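Development-specific protein S (Myxococcus xanthus, PDB 1NPS) is induced in large amounts during fruiting body formation and assembles on the myxospore surface in the presence of calcium, its N-terminal domain binding two calcium ions. Local coordinates at residues A1-V5 against V16-P20. Sequence-based numbering, arbitrary orientation.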
ATOM      1  N   ALA A   1      -3.797  12.845  -3.488  1.00 12.99           N
ATOM      2  CA  ALA A   1      -5.021  12.358  -2.799  1.00 11.62           C
ATOM      3  C   ALA A   1      -4.867  10.912  -2.341  1.00 11.07           C
ATOM      4  O   ALA A   1      -4.426  10.656  -1.222  1.00 10.66           O
ATOM      5  CB  ALA A   1      -6.229  12.491  -3.720  1.00 14.80           C
ATOM      6  N   ASN A   2      -5.178   9.960  -3.216  1.00  9.21           N
ATOM      7  CA  ASN A   2      -5.090   8.554  -2.827  1.00  9.66           C
ATOM      8  C   ASN A   2      -4.038   7.790  -3.588  1.00  8.40           C
ATOM      9  O   ASN A   2      -3.587   8.221  -4.643  1.00  9.04           O
ATOM     10  CB  ASN A   2      -6.414   7.821  -3.067  1.00 11.42           C
ATOM     11  CG  ASN A   2      -7.613   8.717  -2.940  1.00 13.50           C
ATOM     12  OD1 ASN A   2      -7.796   9.394  -1.929  1.00 14.41           O
ATOM     13  ND2 ASN A   2      -8.435   8.746  -3.985  1.00 15.93           N
ATOM     14  N   ILE A   3      -3.609   6.685  -2.989  1.00  6.57           N
ATOM     15  CA  ILE A   3      -2.672   5.780  -3.620  1.00  4.93           C
ATOM     16  C   ILE A   3      -3.593   4.656  -4.127  1.00  4.83           C
ATOM     17  O   ILE A   3      -4.696   4.473  -3.600  1.00  4.46           O
ATOM     18  CB  ILE A   3      -1.652   5.173  -2.601  1.00  3.10           C
ATOM     19  CG1 ILE A   3      -2.387   4.355  -1.531  1.00  3.96           C
ATOM     20  CG2 ILE A   3      -0.789   6.277  -1.961  1.00  2.00           C
ATOM     21  CD1 ILE A   3      -1.562   3.219  -0.956  1.00  4.11           C
ATOM     22  N   THR A   4      -3.167   3.920  -5.146  1.00  5.31           N
ATOM     23  CA  THR A   4      -3.975   2.812  -5.643  1.00  5.47           C
ATOM     24  C   THR A   4      -3.093   1.560  -5.566  1.00  5.54           C
ATOM     25  O   THR A   4      -1.951   1.570  -6.027  1.00  5.76           O
ATOM     26  CB  THR A   4      -4.474   3.056  -7.091  1.00  6.10           C
ATOM     27  OG1 THR A   4      -4.993   4.390  -7.201  1.00  6.72           O
ATOM     28  CG2 THR A   4      -5.590   2.096  -7.425  1.00  5.52           C
ATOM     29  N   VAL A   5      -3.572   0.550  -4.847  1.00  4.73           N
ATOM     30  CA  VAL A   5      -2.845  -0.703  -4.686  1.00  5.26           C
ATOM     31  C   VAL A   5      -3.379  -1.770  -5.630  1.00  5.42           C
ATOM     32  O   VAL A   5      -4.597  -1.929  -5.774  1.00  6.76           O
ATOM     33  CB  VAL A   5      -2.910  -1.197  -3.219  1.00  5.02           C
ATOM     34  CG1 VAL A   5      -2.253  -0.166  -2.292  1.00  5.21           C
ATOM     35  CG2 VAL A   5      -4.355  -1.449  -2.798  1.00  4.78           C
ATOM     36  N   VAL A  16      -7.650  -1.060  -5.614  1.00  8.91           N
ATOM     37  CA  VAL A  16      -8.415  -0.343  -4.582  1.00  8.71           C
ATOM     38  C   VAL A  16      -7.699   0.953  -4.185  1.00  9.15           C
ATOM     39  O   VAL A  16      -6.492   0.942  -3.924  1.00  9.14           O
ATOM     40  CB  VAL A  16      -8.564  -1.208  -3.266  1.00  9.25           C
ATOM     41  CG1 VAL A  16      -9.183  -0.394  -2.146  1.00  7.88           C
ATOM     42  CG2 VAL A  16      -9.395  -2.466  -3.512  1.00  8.30           C
ATOM     43  N   ASP A  17      -8.445   2.048  -4.080  1.00  8.55           N
ATOM     44  CA  ASP A  17      -7.881   3.340  -3.684  1.00 10.46           C
ATOM     45  C   ASP A  17      -7.851   3.506  -2.165  1.00 10.16           C
ATOM     46  O   ASP A  17      -8.759   3.062  -1.480  1.00 10.62           O
ATOM     47  CB  ASP A  17      -8.708   4.497  -4.259  1.00 11.90           C
ATOM     48  CG  ASP A  17      -8.571   4.632  -5.752  1.00 13.67           C
ATOM     49  OD1 ASP A  17      -7.545   4.190  -6.300  1.00 14.15           O
ATOM     50  OD2 ASP A  17      -9.492   5.197  -6.377  1.00 17.22           O
ATOM     51  N   LEU A  18      -6.791   4.122  -1.646  1.00  8.72           N
ATOM     52  CA  LEU A  18      -6.681   4.368  -0.207  1.00  9.01           C
ATOM     53  C   LEU A  18      -6.357   5.825   0.080  1.00  8.37           C
ATOM     54  O   LEU A  18      -5.267   6.293  -0.257  1.00  7.89           O
ATOM     55  CB  LEU A  18      -5.573   3.519   0.421  1.00  9.74           C
ATOM     56  CG  LEU A  18      -5.761   2.007   0.429  1.00 11.72           C
ATOM     57  CD1 LEU A  18      -4.520   1.350   1.013  1.00 10.81           C
ATOM     58  CD2 LEU A  18      -7.014   1.674   1.238  1.00 12.68           C
ATOM     59  N   PRO A  19      -7.306   6.579   0.668  1.00  7.10           N
ATOM     60  CA  PRO A  19      -6.991   7.973   0.958  1.00  6.23           C
ATOM     61  C   PRO A  19      -6.060   7.983   2.183  1.00  6.72           C
ATOM     62  O   PRO A  19      -5.708   6.924   2.706  1.00  6.66           O
ATOM     63  CB  PRO A  19      -8.369   8.575   1.257  1.00  6.70           C
ATOM     64  CG  PRO A  19      -9.106   7.454   1.834  1.00  6.42           C
ATOM     65  CD  PRO A  19      -8.716   6.282   0.974  1.00  6.92           C
ATOM     66  N   PRO A  20      -5.580   9.167   2.591  1.00  5.58           N
ATOM     67  CA  PRO A  20      -4.696   9.251   3.750  1.00  5.40           C
ATOM     68  C   PRO A  20      -5.353   8.658   4.990  1.00  6.10           C
ATOM     69  O   PRO A  20      -6.555   8.829   5.220  1.00  5.60           O
ATOM     70  CB  PRO A  20      -4.484  10.756   3.905  1.00  5.76           C
ATOM     71  CG  PRO A  20      -4.549  11.246   2.508  1.00  6.49           C
ATOM     72  CD  PRO A  20      -5.759  10.494   1.981  1.00  5.12           C
TER
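Leu-18, the residue most covered here, pairs with Ile-3 through two backbone hydrogen bonds, Leu-18 N to Ile-3 O at 2.9 Å and Ile-3 N to Leu-18 O at 3.2 Å. Its side chain shares the inner face of the sheet with Ile-3, Val-5 and Val-16: Leu-18 CB lies 3.8 Å from Ile-3 CG1, and Val-16 CB 4.2 Å from Val-5 CG2. Leu-18 packs on Ile-81 and Val-83, and Ile-3 on Val-83, in strand 80-85 of the opposing sheet, so this face feeds the hydrophobic core of this N-terminal beta/gamma-crystallin domain, whose first Greek key opens with the antiparallel hairpin of strands 3-6 and 15-18. Val-16 repeats the two-bond pairing with Val-5. Thr-4 and Asp-17 form a non-hydrogen-bonded backbone pair, linked on the outer face by Thr-4 OG1 donating to Asp-17 OD1 at 2.7 Å. Just before strand 3-6, Asn-2 extends the pairing by van der Waals contact alone, its CB 3.4 Å from Leu-18 O and its OD1 3.3 Å from Pro-19 CA.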